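Local coordinates for protein LEOA (Escherichia coli, PDB 4AUR) that is a bacterial dynamin that probably hydrolyses GTP and, like its relatives, may act on membranes, possibly in connection with release of the heat-labile toxin, at residues A[25-30]-A[560-565]; A[333-338]-A[372-377]; A[337-342]-A[505-510]; A[352-357]-A[501-506]. All coordinates share one frame; numbering follows the deposited sequence.

Contact 1: A[25-30]-A[560-565]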
loop_
_atom_site.group_PDB
_atom_site.type_symbol
_atom_site.label_atom_id
_atom_site.label_comp_id
_atom_site.label_asym_id
_atom_site.label_seq_id
_atom_site.Cartn_x
_atom_site.Cartn_y
_atom_site.Cartn_z
ATOM N N LEU A 25 19.527 -1.388 2.860
ATOM C CA LEU A 25 20.148 -1.822 1.593
ATOM C C LEU A 25 20.166 -3.318 1.401
ATOM O O LEU A 25 19.948 -3.809 0.305
ATOM C CB LEU A 25 21.571 -1.339 1.510
ATOM C CG LEU A 25 21.673 0.148 1.187
ATOM C CD1 LEU A 25 22.997 0.732 1.660
ATOM C CD2 LEU A 25 21.481 0.385 -0.302
ATOM N N GLU A 26 20.463 -4.046 2.467
ATOM C CA GLU A 26 20.409 -5.501 2.427
ATOM C C GLU A 26 19.030 -6.022 1.986
ATOM O O GLU A 26 18.947 -7.058 1.337
ATOM C CB GLU A 26 20.736 -6.091 3.801
ATOM C CG GLU A 26 22.173 -5.925 4.255
ATOM C CD GLU A 26 22.453 -6.616 5.585
ATOM O OE1 GLU A 26 21.559 -6.654 6.466
ATOM O OE2 GLU A 26 23.592 -7.122 5.752
HETATM N N MSE A 27 17.958 -5.325 2.358
HETATM C CA MSE A 27 16.610 -5.774 2.040
HETATM C C MSE A 27 16.285 -5.473 0.611
HETATM O O MSE A 27 15.718 -6.320 -0.054
HETATM C CB MSE A 27 15.592 -5.139 2.954
HETATM C CG MSE A 27 15.821 -5.616 4.367
HETATM SE SE MSE A 27 15.323 -7.500 4.622
HETATM C CE MSE A 27 17.030 -8.422 4.271
ATOM N N LEU A 28 16.640 -4.295 0.112
ATOM C CA LEU A 28 16.513 -4.019 -1.326
ATOM C C LEU A 28 17.264 -5.066 -2.140
ATOM O O LEU A 28 16.745 -5.617 -3.106
ATOM C CB LEU A 28 17.059 -2.635 -1.686
ATOM C CG LEU A 28 16.384 -1.440 -1.020
ATOM C CD1 LEU A 28 17.004 -0.155 -1.475
ATOM C CD2 LEU A 28 14.894 -1.394 -1.309
ATOM N N GLY A 29 18.496 -5.353 -1.749
ATOM C CA GLY A 29 19.268 -6.384 -2.428
ATOM C C GLY A 29 18.444 -7.648 -2.452
ATOM O O GLY A 29 18.372 -8.342 -3.460
ATOM N N GLU A 30 17.778 -7.923 -1.347
ATOM C CA GLU A 30 17.005 -9.129 -1.243
ATOM C C GLU A 30 15.818 -9.171 -2.210
ATOM O O GLU A 30 15.393 -10.246 -2.581
ATOM C CB GLU A 30 16.543 -9.313 0.185
ATOM C CG GLU A 30 15.970 -10.686 0.486
ATOM C CD GLU A 30 16.995 -11.797 0.489
ATOM O OE1 GLU A 30 18.082 -11.621 1.097
ATOM O OE2 GLU A 30 16.678 -12.852 -0.109
ATOM N N GLN A 560 9.314 -6.305 3.653
ATOM C CA GLN A 560 8.878 -4.967 4.032
ATOM C C GLN A 560 8.653 -4.814 5.553
ATOM O O GLN A 560 8.677 -3.708 6.115
ATOM C CB GLN A 560 7.621 -4.624 3.268
ATOM C CG GLN A 560 7.071 -3.238 3.532
ATOM C CD GLN A 560 6.144 -3.186 4.715
ATOM O OE1 GLN A 560 5.603 -4.198 5.134
ATOM N NE2 GLN A 560 5.948 -2.010 5.253
ATOM N N THR A 561 8.409 -5.919 6.229
ATOM C CA THR A 561 8.201 -5.858 7.645
ATOM C C THR A 561 9.483 -5.356 8.270
ATOM O O THR A 561 9.459 -4.486 9.137
ATOM C CB THR A 561 7.867 -7.239 8.196
ATOM O OG1 THR A 561 6.627 -7.685 7.634
ATOM C CG2 THR A 561 7.726 -7.183 9.723
ATOM N N GLN A 562 10.600 -5.907 7.799
ATOM C CA GLN A 562 11.934 -5.503 8.228
ATOM C C GLN A 562 12.253 -4.069 7.834
ATOM O O GLN A 562 12.781 -3.331 8.597
ATOM C CB GLN A 562 12.949 -6.448 7.615
ATOM C CG GLN A 562 14.380 -6.258 8.075
ATOM C CD GLN A 562 14.610 -6.625 9.530
ATOM O OE1 GLN A 562 15.657 -6.304 10.075
ATOM N NE2 GLN A 562 13.638 -7.299 10.166
ATOM N N LEU A 563 11.936 -3.682 6.613
ATOM C CA LEU A 563 12.147 -2.307 6.175
ATOM C C LEU A 563 11.373 -1.347 7.051
ATOM O O LEU A 563 11.899 -0.314 7.454
ATOM C CB LEU A 563 11.734 -2.119 4.711
ATOM C CG LEU A 563 12.692 -2.723 3.683
ATOM C CD1 LEU A 563 12.051 -2.783 2.298
ATOM C CD2 LEU A 563 14.003 -1.944 3.644
ATOM N N ALA A 564 10.125 -1.669 7.356
ATOM C CA ALA A 564 9.336 -0.752 8.150
ATOM C C ALA A 564 9.996 -0.543 9.521
ATOM O O ALA A 564 10.029 0.575 10.060
ATOM C CB ALA A 564 7.912 -1.248 8.284
ATOM N N GLN A 565 10.532 -1.629 10.065
ATOM C CA GLN A 565 11.265 -1.578 11.300
ATOM C C GLN A 565 12.471 -0.666 11.199
ATOM O O GLN A 565 12.753 0.117 12.116
ATOM C CB GLN A 565 11.698 -2.973 11.699
ATOM C CG GLN A 565 12.620 -3.015 12.893
ATOM C CD GLN A 565 12.767 -4.415 13.461
ATOM O OE1 GLN A 565 13.891 -4.930 13.603
ATOM N NE2 GLN A 565 11.632 -5.049 13.790
#

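Contact 2: A[333-338]-A[372-377]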
loop_
_atom_site.group_PDB
_atom_site.type_symbol
_atom_site.label_atom_id
_atom_site.label_comp_id
_atom_site.label_asym_id
_atom_site.label_seq_id
_atom_site.Cartn_x
_atom_site.Cartn_y
_atom_site.Cartn_z
ATOM N N ASN A 333 -44.092 -36.706 -10.388
ATOM C CA ASN A 333 -44.564 -37.893 -9.715
ATOM C C ASN A 333 -46.064 -37.781 -9.374
ATOM O O ASN A 333 -46.811 -38.739 -9.524
ATOM C CB ASN A 333 -43.732 -38.170 -8.463
ATOM C CG ASN A 333 -43.630 -39.656 -8.137
ATOM O OD1 ASN A 333 -43.249 -40.494 -8.981
ATOM N ND2 ASN A 333 -43.944 -39.993 -6.894
ATOM N N LEU A 334 -46.516 -36.611 -8.945
ATOM C CA LEU A 334 -47.946 -36.382 -8.798
ATOM C C LEU A 334 -48.687 -36.550 -10.121
ATOM O O LEU A 334 -49.730 -37.184 -10.194
ATOM C CB LEU A 334 -48.223 -34.985 -8.257
ATOM C CG LEU A 334 -48.100 -34.885 -6.748
ATOM C CD1 LEU A 334 -47.934 -33.429 -6.331
ATOM C CD2 LEU A 334 -49.310 -35.522 -6.065
HETATM N N MSE A 335 -48.142 -35.979 -11.174
HETATM C CA MSE A 335 -48.808 -35.996 -12.443
HETATM C C MSE A 335 -49.079 -37.395 -12.836
HETATM O O MSE A 335 -50.159 -37.695 -13.269
HETATM C CB MSE A 335 -47.924 -35.316 -13.452
HETATM C CG MSE A 335 -48.766 -34.729 -14.568
HETATM SE SE MSE A 335 -47.479 -34.022 -15.849
HETATM C CE MSE A 335 -46.992 -32.413 -14.812
ATOM N N GLU A 336 -48.096 -38.267 -12.638
ATOM C CA GLU A 336 -48.195 -39.683 -12.997
ATOM C C GLU A 336 -49.093 -40.444 -12.048
ATOM O O GLU A 336 -49.824 -41.298 -12.485
ATOM C CB GLU A 336 -46.805 -40.323 -13.029
ATOM C CG GLU A 336 -46.722 -41.682 -13.720
ATOM C CD GLU A 336 -45.364 -42.369 -13.567
ATOM O OE1 GLU A 336 -44.516 -41.902 -12.776
ATOM O OE2 GLU A 336 -45.125 -43.387 -14.249
ATOM N N LYS A 337 -49.036 -40.157 -10.754
ATOM C CA LYS A 337 -49.923 -40.825 -9.804
ATOM C C LYS A 337 -51.382 -40.459 -10.123
ATOM O O LYS A 337 -52.287 -41.314 -10.048
ATOM C CB LYS A 337 -49.567 -40.457 -8.353
ATOM C CG LYS A 337 -50.686 -40.715 -7.340
ATOM C CD LYS A 337 -50.432 -40.095 -5.955
ATOM C CE LYS A 337 -51.731 -39.953 -5.144
ATOM N NZ LYS A 337 -51.512 -39.528 -3.724
ATOM N N GLN A 338 -51.582 -39.186 -10.481
ATOM C CA GLN A 338 -52.895 -38.645 -10.746
ATOM C C GLN A 338 -53.515 -39.342 -11.948
ATOM O O GLN A 338 -54.597 -39.912 -11.833
ATOM C CB GLN A 338 -52.817 -37.131 -10.950
ATOM C CG GLN A 338 -54.045 -36.485 -11.595
ATOM C CD GLN A 338 -55.341 -36.715 -10.820
ATOM O OE1 GLN A 338 -56.350 -37.148 -11.393
ATOM N NE2 GLN A 338 -55.320 -36.428 -9.513
ATOM N N LEU A 372 -46.765 -32.531 -24.129
ATOM C CA LEU A 372 -46.689 -31.104 -23.945
ATOM C C LEU A 372 -46.732 -30.726 -22.506
ATOM O O LEU A 372 -46.174 -29.707 -22.164
ATOM C CB LEU A 372 -47.863 -30.395 -24.595
ATOM C CG LEU A 372 -47.940 -30.471 -26.091
ATOM C CD1 LEU A 372 -49.034 -29.521 -26.518
ATOM C CD2 LEU A 372 -46.602 -30.127 -26.714
ATOM N N ARG A 373 -47.438 -31.469 -21.662
ATOM C CA ARG A 373 -47.495 -31.028 -20.278
ATOM C C ARG A 373 -46.271 -31.456 -19.479
ATOM O O ARG A 373 -45.755 -30.692 -18.701
ATOM C CB ARG A 373 -48.835 -31.297 -19.585
ATOM C CG ARG A 373 -49.264 -32.716 -19.433
ATOM C CD ARG A 373 -50.700 -32.759 -18.915
ATOM N NE ARG A 373 -50.799 -32.158 -17.592
ATOM C CZ ARG A 373 -51.264 -32.753 -16.498
ATOM N NH1 ARG A 373 -51.723 -34.002 -16.512
ATOM N NH2 ARG A 373 -51.285 -32.064 -15.362
ATOM N N ILE A 374 -45.761 -32.643 -19.719
ATOM C CA ILE A 374 -44.449 -32.984 -19.223
ATOM C C ILE A 374 -43.398 -31.984 -19.723
ATOM O O ILE A 374 -42.542 -31.519 -18.968
ATOM C CB ILE A 374 -44.056 -34.390 -19.672
ATOM C CG1 ILE A 374 -44.950 -35.416 -18.982
ATOM C CG2 ILE A 374 -42.565 -34.656 -19.422
ATOM C CD1 ILE A 374 -44.630 -36.855 -19.358
ATOM N N LYS A 375 -43.438 -31.671 -21.007
ATOM C CA LYS A 375 -42.408 -30.825 -21.594
ATOM C C LYS A 375 -42.343 -29.453 -20.950
ATOM O O LYS A 375 -41.289 -28.885 -20.775
ATOM C CB LYS A 375 -42.652 -30.666 -23.075
ATOM C CG LYS A 375 -41.929 -29.478 -23.622
ATOM C CD LYS A 375 -41.467 -29.664 -25.030
ATOM C CE LYS A 375 -40.871 -28.352 -25.502
ATOM N NZ LYS A 375 -39.582 -28.652 -26.167
ATOM N N GLN A 376 -43.490 -28.923 -20.613
ATOM C CA GLN A 376 -43.621 -27.602 -20.071
ATOM C C GLN A 376 -43.089 -27.562 -18.625
ATOM O O GLN A 376 -42.610 -26.539 -18.155
ATOM C CB GLN A 376 -45.106 -27.269 -20.164
ATOM C CG GLN A 376 -45.544 -25.903 -19.699
ATOM C CD GLN A 376 -46.723 -26.024 -18.746
ATOM O OE1 GLN A 376 -46.652 -25.570 -17.591
ATOM N NE2 GLN A 376 -47.804 -26.695 -19.206
ATOM N N SER A 377 -43.171 -28.693 -17.933
ATOM C CA SER A 377 -42.605 -28.869 -16.603
ATOM C C SER A 377 -41.083 -29.018 -16.615
ATOM O O SER A 377 -40.407 -28.558 -15.702
ATOM C CB SER A 377 -43.191 -30.121 -15.972
ATOM O OG SER A 377 -44.382 -29.815 -15.299
#

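Contact 3: A[337-342]-A[505-510]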
loop_
_atom_site.group_PDB
_atom_site.type_symbol
_atom_site.label_atom_id
_atom_site.label_comp_id
_atom_site.label_asym_id
_atom_site.label_seq_id
_atom_site.Cartn_x
_atom_site.Cartn_y
_atom_site.Cartn_z
ATOM N N LYS A 337 -49.036 -40.157 -10.754
ATOM C CA LYS A 337 -49.923 -40.825 -9.804
ATOM C C LYS A 337 -51.382 -40.459 -10.123
ATOM O O LYS A 337 -52.287 -41.314 -10.048
ATOM C CB LYS A 337 -49.567 -40.457 -8.353
ATOM C CG LYS A 337 -50.686 -40.715 -7.340
ATOM C CD LYS A 337 -50.432 -40.095 -5.955
ATOM C CE LYS A 337 -51.731 -39.953 -5.144
ATOM N NZ LYS A 337 -51.512 -39.528 -3.724
ATOM N N GLN A 338 -51.582 -39.186 -10.481
ATOM C CA GLN A 338 -52.895 -38.645 -10.746
ATOM C C GLN A 338 -53.515 -39.342 -11.948
ATOM O O GLN A 338 -54.597 -39.912 -11.833
ATOM C CB GLN A 338 -52.817 -37.131 -10.950
ATOM C CG GLN A 338 -54.045 -36.485 -11.595
ATOM C CD GLN A 338 -55.341 -36.715 -10.820
ATOM O OE1 GLN A 338 -56.350 -37.148 -11.393
ATOM N NE2 GLN A 338 -55.320 -36.428 -9.513
ATOM N N LEU A 339 -52.830 -39.299 -13.086
ATOM C CA LEU A 339 -53.244 -40.028 -14.292
ATOM C C LEU A 339 -53.499 -41.521 -14.040
ATOM O O LEU A 339 -54.454 -42.103 -14.576
ATOM C CB LEU A 339 -52.206 -39.878 -15.406
ATOM C CG LEU A 339 -52.121 -38.549 -16.159
ATOM C CD1 LEU A 339 -50.904 -38.537 -17.048
ATOM C CD2 LEU A 339 -53.345 -38.288 -17.003
HETATM N N MSE A 340 -52.673 -42.150 -13.216
HETATM C CA MSE A 340 -52.876 -43.576 -12.973
HETATM C C MSE A 340 -54.150 -43.812 -12.155
HETATM O O MSE A 340 -54.880 -44.746 -12.413
HETATM C CB MSE A 340 -51.625 -44.258 -12.373
HETATM C CG MSE A 340 -50.418 -44.427 -13.306
HETATM SE SE MSE A 340 -50.852 -45.419 -14.947
HETATM C CE MSE A 340 -50.589 -47.251 -14.257
ATOM N N SER A 341 -54.449 -42.976 -11.179
ATOM C CA SER A 341 -55.648 -43.194 -10.370
ATOM C C SER A 341 -56.936 -42.840 -11.132
ATOM O O SER A 341 -58.035 -43.245 -10.753
ATOM C CB SER A 341 -55.575 -42.375 -9.090
ATOM O OG SER A 341 -55.758 -41.015 -9.419
ATOM N N GLN A 342 -56.796 -42.066 -12.194
ATOM C CA GLN A 342 -57.903 -41.788 -13.060
ATOM C C GLN A 342 -58.170 -42.975 -13.937
ATOM O O GLN A 342 -59.307 -43.213 -14.338
ATOM C CB GLN A 342 -57.601 -40.602 -13.956
ATOM C CG GLN A 342 -57.848 -39.268 -13.312
ATOM C CD GLN A 342 -57.770 -38.170 -14.335
ATOM O OE1 GLN A 342 -58.424 -38.223 -15.378
ATOM N NE2 GLN A 342 -56.955 -37.167 -14.053
ATOM N N LYS A 505 -48.666 -48.306 -20.037
ATOM C CA LYS A 505 -47.333 -48.396 -20.603
ATOM C C LYS A 505 -47.077 -47.069 -21.288
ATOM O O LYS A 505 -46.003 -46.498 -21.173
ATOM C CB LYS A 505 -47.217 -49.569 -21.603
ATOM C CG LYS A 505 -46.002 -50.482 -21.404
ATOM C CD LYS A 505 -46.267 -51.575 -20.347
ATOM C CE LYS A 505 -45.000 -52.124 -19.658
ATOM N NZ LYS A 505 -44.254 -53.153 -20.445
ATOM N N ILE A 506 -48.090 -46.563 -21.979
ATOM C CA ILE A 506 -48.000 -45.249 -22.621
ATOM C C ILE A 506 -47.792 -44.098 -21.616
ATOM O O ILE A 506 -47.001 -43.199 -21.843
ATOM C CB ILE A 506 -49.255 -44.983 -23.471
ATOM C CG1 ILE A 506 -49.230 -45.917 -24.697
ATOM C CG2 ILE A 506 -49.322 -43.517 -23.883
ATOM C CD1 ILE A 506 -50.470 -45.919 -25.576
ATOM N N ILE A 507 -48.523 -44.136 -20.512
ATOM C CA ILE A 507 -48.463 -43.097 -19.507
ATOM C C ILE A 507 -47.110 -43.077 -18.813
ATOM O O ILE A 507 -46.520 -42.025 -18.628
ATOM C CB ILE A 507 -49.592 -43.297 -18.492
ATOM C CG1 ILE A 507 -50.888 -42.765 -19.088
ATOM C CG2 ILE A 507 -49.295 -42.571 -17.198
ATOM C CD1 ILE A 507 -52.122 -43.077 -18.285
ATOM N N LYS A 508 -46.626 -44.251 -18.441
ATOM C CA LYS A 508 -45.398 -44.372 -17.696
ATOM C C LYS A 508 -44.189 -44.019 -18.521
ATOM O O LYS A 508 -43.298 -43.363 -18.036
ATOM C CB LYS A 508 -45.236 -45.794 -17.174
ATOM C CG LYS A 508 -46.165 -46.112 -16.025
ATOM C CD LYS A 508 -45.984 -47.524 -15.483
ATOM C CE LYS A 508 -46.614 -47.609 -14.090
ATOM N NZ LYS A 508 -47.080 -48.972 -13.698
ATOM N N GLU A 509 -44.140 -44.459 -19.764
ATOM C CA GLU A 509 -42.908 -44.366 -20.531
ATOM C C GLU A 509 -42.226 -43.005 -20.396
ATOM O O GLU A 509 -41.078 -42.939 -19.968
ATOM C CB GLU A 509 -43.144 -44.732 -21.999
ATOM C CG GLU A 509 -42.024 -44.363 -22.971
ATOM C CD GLU A 509 -42.195 -45.005 -24.356
ATOM O OE1 GLU A 509 -43.361 -45.159 -24.834
ATOM O OE2 GLU A 509 -41.154 -45.353 -24.973
ATOM N N PRO A 510 -42.916 -41.913 -20.745
ATOM C CA PRO A 510 -42.224 -40.637 -20.768
ATOM C C PRO A 510 -41.632 -40.177 -19.434
ATOM O O PRO A 510 -40.639 -39.428 -19.417
ATOM C CB PRO A 510 -43.294 -39.663 -21.254
ATOM C CG PRO A 510 -44.586 -40.401 -21.196
ATOM C CD PRO A 510 -44.229 -41.826 -21.388
#

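Contact 4: A[352-357]-A[501-506]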
loop_
_atom_site.group_PDB
_atom_site.type_symbol
_atom_site.label_atom_id
_atom_site.label_comp_id
_atom_site.label_asym_id
_atom_site.label_seq_id
_atom_site.Cartn_x
_atom_site.Cartn_y
_atom_site.Cartn_z
ATOM N N ARG A 352 -62.308 -43.300 -24.195
ATOM C CA ARG A 352 -62.081 -42.297 -25.201
ATOM C C ARG A 352 -62.061 -40.946 -24.538
ATOM O O ARG A 352 -61.124 -40.190 -24.718
ATOM C CB ARG A 352 -63.131 -42.393 -26.312
ATOM C CG ARG A 352 -63.188 -41.232 -27.292
ATOM C CD ARG A 352 -61.864 -40.905 -27.972
ATOM N NE ARG A 352 -62.088 -39.780 -28.879
ATOM C CZ ARG A 352 -62.485 -39.869 -30.152
ATOM N NH1 ARG A 352 -62.682 -41.045 -30.737
ATOM N NH2 ARG A 352 -62.672 -38.759 -30.853
ATOM N N PRO A 353 -63.071 -40.628 -23.727
ATOM C CA PRO A 353 -62.928 -39.326 -23.062
ATOM C C PRO A 353 -61.579 -39.171 -22.397
ATOM O O PRO A 353 -61.024 -38.088 -22.415
ATOM C CB PRO A 353 -64.026 -39.340 -22.008
ATOM C CG PRO A 353 -65.035 -40.290 -22.512
ATOM C CD PRO A 353 -64.344 -41.282 -23.406
ATOM N N PHE A 354 -61.060 -40.247 -21.819
ATOM C CA PHE A 354 -59.812 -40.201 -21.092
ATOM C C PHE A 354 -58.642 -39.908 -22.002
ATOM O O PHE A 354 -57.874 -39.028 -21.712
ATOM C CB PHE A 354 -59.556 -41.494 -20.345
ATOM C CG PHE A 354 -58.197 -41.552 -19.692
ATOM C CD1 PHE A 354 -57.944 -40.840 -18.536
ATOM C CD2 PHE A 354 -57.176 -42.320 -20.240
ATOM C CE1 PHE A 354 -56.711 -40.897 -17.927
ATOM C CE2 PHE A 354 -55.929 -42.363 -19.642
ATOM C CZ PHE A 354 -55.696 -41.649 -18.479
HETATM N N MSE A 355 -58.523 -40.636 -23.104
HETATM C CA MSE A 355 -57.460 -40.418 -24.063
HETATM C C MSE A 355 -57.502 -39.013 -24.626
HETATM O O MSE A 355 -56.462 -38.381 -24.830
HETATM C CB MSE A 355 -57.619 -41.408 -25.207
HETATM C CG MSE A 355 -57.479 -42.856 -24.774
HETATM SE SE MSE A 355 -57.945 -44.171 -26.199
HETATM C CE MSE A 355 -57.639 -43.085 -27.807
ATOM N N ASP A 356 -58.700 -38.513 -24.914
ATOM C CA ASP A 356 -58.840 -37.183 -25.524
ATOM C C ASP A 356 -58.384 -36.062 -24.594
ATOM O O ASP A 356 -57.781 -35.056 -25.021
ATOM C CB ASP A 356 -60.301 -36.890 -25.867
ATOM C CG ASP A 356 -60.651 -37.155 -27.311
ATOM O OD1 ASP A 356 -59.786 -37.125 -28.204
ATOM O OD2 ASP A 356 -61.858 -37.371 -27.543
ATOM N N ASP A 357 -58.728 -36.227 -23.328
ATOM C CA ASP A 357 -58.717 -35.117 -22.406
ATOM C C ASP A 357 -57.478 -35.130 -21.561
ATOM O O ASP A 357 -57.073 -34.083 -21.085
ATOM C CB ASP A 357 -59.992 -35.141 -21.548
ATOM C CG ASP A 357 -61.263 -34.785 -22.367
ATOM O OD1 ASP A 357 -61.144 -34.044 -23.368
ATOM O OD2 ASP A 357 -62.367 -35.249 -22.021
ATOM N N ALA A 501 -53.755 -51.959 -19.507
ATOM C CA ALA A 501 -52.359 -52.313 -19.553
ATOM C C ALA A 501 -51.675 -51.461 -20.619
ATOM O O ALA A 501 -50.545 -50.985 -20.432
ATOM C CB ALA A 501 -52.223 -53.789 -19.870
ATOM N N SER A 502 -52.392 -51.251 -21.726
ATOM C CA SER A 502 -51.867 -50.501 -22.875
ATOM C C SER A 502 -51.653 -49.022 -22.584
ATOM O O SER A 502 -50.673 -48.419 -23.030
ATOM C CB SER A 502 -52.791 -50.650 -24.075
ATOM O OG SER A 502 -52.208 -50.121 -25.245
ATOM N N LEU A 503 -52.555 -48.438 -21.824
ATOM C CA LEU A 503 -52.460 -47.017 -21.582
ATOM C C LEU A 503 -51.443 -46.718 -20.522
ATOM O O LEU A 503 -50.717 -45.756 -20.634
ATOM C CB LEU A 503 -53.821 -46.435 -21.208
ATOM C CG LEU A 503 -54.851 -46.458 -22.343
ATOM C CD1 LEU A 503 -56.171 -45.898 -21.833
ATOM C CD2 LEU A 503 -54.362 -45.695 -23.564
ATOM N N ALA A 504 -51.389 -47.539 -19.490
ATOM C CA ALA A 504 -50.335 -47.430 -18.489
ATOM C C ALA A 504 -48.943 -47.404 -19.110
ATOM O O ALA A 504 -48.143 -46.578 -18.772
ATOM C CB ALA A 504 -50.438 -48.572 -17.506
ATOM N N LYS A 505 -48.666 -48.306 -20.037
ATOM C CA LYS A 505 -47.333 -48.396 -20.603
ATOM C C LYS A 505 -47.077 -47.069 -21.288
ATOM O O LYS A 505 -46.003 -46.498 -21.173
ATOM C CB LYS A 505 -47.217 -49.569 -21.603
ATOM C CG LYS A 505 -46.002 -50.482 -21.404
ATOM C CD LYS A 505 -46.267 -51.575 -20.347
ATOM C CE LYS A 505 -45.000 -52.124 -19.658
ATOM N NZ LYS A 505 -44.254 -53.153 -20.445
ATOM N N ILE A 506 -48.090 -46.563 -21.979
ATOM C CA ILE A 506 -48.000 -45.249 -22.621
ATOM C C ILE A 506 -47.792 -44.098 -21.616
ATOM O O ILE A 506 -47.001 -43.199 -21.843
ATOM C CB ILE A 506 -49.255 -44.983 -23.471
ATOM C CG1 ILE A 506 -49.230 -45.917 -24.697
ATOM C CG2 ILE A 506 -49.322 -43.517 -23.883
ATOM C CD1 ILE A 506 -50.470 -45.919 -25.576
#

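Contact 1: A[25-30]-A[560-565]
Met27, built as selenomethionine, meets Leu563 and Gln562 of segment 560-565, on helix 547-567, and most of the contact can be read along its one side chain. It starts at CB, which lies 3.6 Å from the Leu563 methyl CD2 and 3.8 Å from the branch carbon CG of Leu563. The two chains run past one another here in opposing senses, so the leucine lies alongside the root of the methionine. Because CG of Met27 stands anti to its own carbonyl carbon (chi1 -65°), the chain is carried away from the leucine toward the glutamine. There Met27 CG is 4.0 Å from CG of Gln562, and the selenium, SE, approaches the same Gln562 CG to 3.8 Å. The aliphatic root of Gln562 therefore does the touching, while its amide takes no part. Bends at chi2 (-71°) and again at chi3 turn the terminal CE back toward its own helix. No hydrogen bond crosses the interface, which rests on van der Waals contact. Leu563 also packs on Val286 of the long helix 275-343, and Leu25 reaches Val282 of that helix. A helix from near the start of the chain and the last one thus share a helical partner, an arrangement consistent with the helical-bundle neck of bacterial dynamin-like proteins.

Contact 2: A[333-338]-A[372-377]
Met335 reaches across to Arg373, Ile374 and Ser377 where two long helices of the dynamin-like helical domain run side by side as an antiparallel pair, with 163° between the directions of the short segments and 11.8 Å between their axes. The apolar part is slight. The selenium atom of Met335, a selenomethionine, faces CG1 of Ile374 at 4.3 Å, and Ile374 adds little else here; it also packs against Pro510 of helix 489-518. The larger share is contact with a flat charged group. The Met335 side chain passes Arg373 in the opposite direction, and its CG lies 3.4 Å above the guanidinium plane, displaced toward the rim; the nearest atom there is NH1 of Arg373, 3.6 Å from that CG. Such an arrangement covers part of one face of the guanidinium with hydrocarbon. Arg373 gets there by setting CG between the backbone N and the carbonyl carbon (chi1 63°) and then bending at chi3. No hydrogen bond joins the two segments. What remains is a van der Waals touch between the methyl carbon CE of Met335 and the hydroxyl oxygen OG of Ser377, 3.7 Å apart.

Contact 3: A[337-342]-A[505-510]
Leu339 and Ile507 mark the closest point of two helical segments that run almost exactly antiparallel, 176° apart, with axes 10.5 Å from each other and the CA atoms of these two residues 7.7 Å apart. Segment 505-510, on helix 489-518, is kinked at Pro510, whose nitrogen has no hydrogen to give to the preceding turn. Ile507 points across and carries two contacts with different branches: its CD1 comes 4.3 Å from CB of Leu339, whereas its CG2 meets the selenium of Met340, a selenomethionine, at 3.9 Å. Met340 does not aim at the partner from its root; bends at chi2 (-56°) and chi3 swing the end round, and the Met340 and Lys508 side chains cross at about a right angle, with Met340 CE 3.9 Å from NZ of Lys508. Within the first helix, Gln342 NE2 gives a hydrogen bond to Gln338 OE1 at 2.7 Å, on a lone pair in the carbonyl plane. The backbone O of Gln338 receives both Ser341 OG and the N of Gln342. Helix 351-359 closes over this pair: Phe354 packs on Ile507 and Gln342, and Glu358 accepts a hydrogen bond from Gln342. Leu339 also touches Leu370 of helix 368-408.

Contact 4: A[352-357]-A[501-506]
Met355 and Leu503 bring the two helices nearest, with their CA atoms 8.6 Å apart, just where helix 351-359 widens into a pi-type turn over 355-357. Leu503 points across and divides its two methyls between neighbouring residues. CD1 of Leu503 comes 4.0 Å from ring carbon CD2 of Phe354, approaching the ring obliquely, while its other methyl, CD2, lies 4.4 Å from CG of Met355, a selenomethionine. Phe354 reaches the leucine with CG set anti to the backbone N (chi1 174°), and its side chain and that of Leu503 run past each other in opposite senses. All three residues are buried, and nothing polar crosses between the segments. On the first helix, Arg352 and Asp356 form a salt bridge one turn apart: NE of Arg352 sits 2.8 Å from OD2 of Asp356 with an N-H...O angle of 167°. The carboxylate oxygen lies nearly in the guanidinium plane but is itself met from above its own plane. NH1 of Arg352 is held in addition by the carbonyls of Ala470 and Pro472, tying this helix to a loop. With Leu343 also touching Leu503, this is part of the apolar core of a helical bundle, where a short helix packs against two long ones.

Overall arrangement
From the N terminus, the chain first offers 25-30, whose partner 560-565 comes near the other end, so contact 1 spans nearly the whole protein and encloses the remaining three. Helix 275-343 then supplies the first segments of contacts 2 and 3, which share Lys337 and Gln338. Contact 2 closes a short loop at helix 368-408; contact 4 starts inside that loop, at helix 351-359, and ends beyond it, so the two cross. Contacts 3 and 4 both end on helix 489-518, sharing Lys505 and Ile506. Contacts 2, 3 and 4 thus gather four helices into one distal cluster, whereas contact 1, whose centre is about 71 Å from that of contact 2, joins the chain's terminal helices.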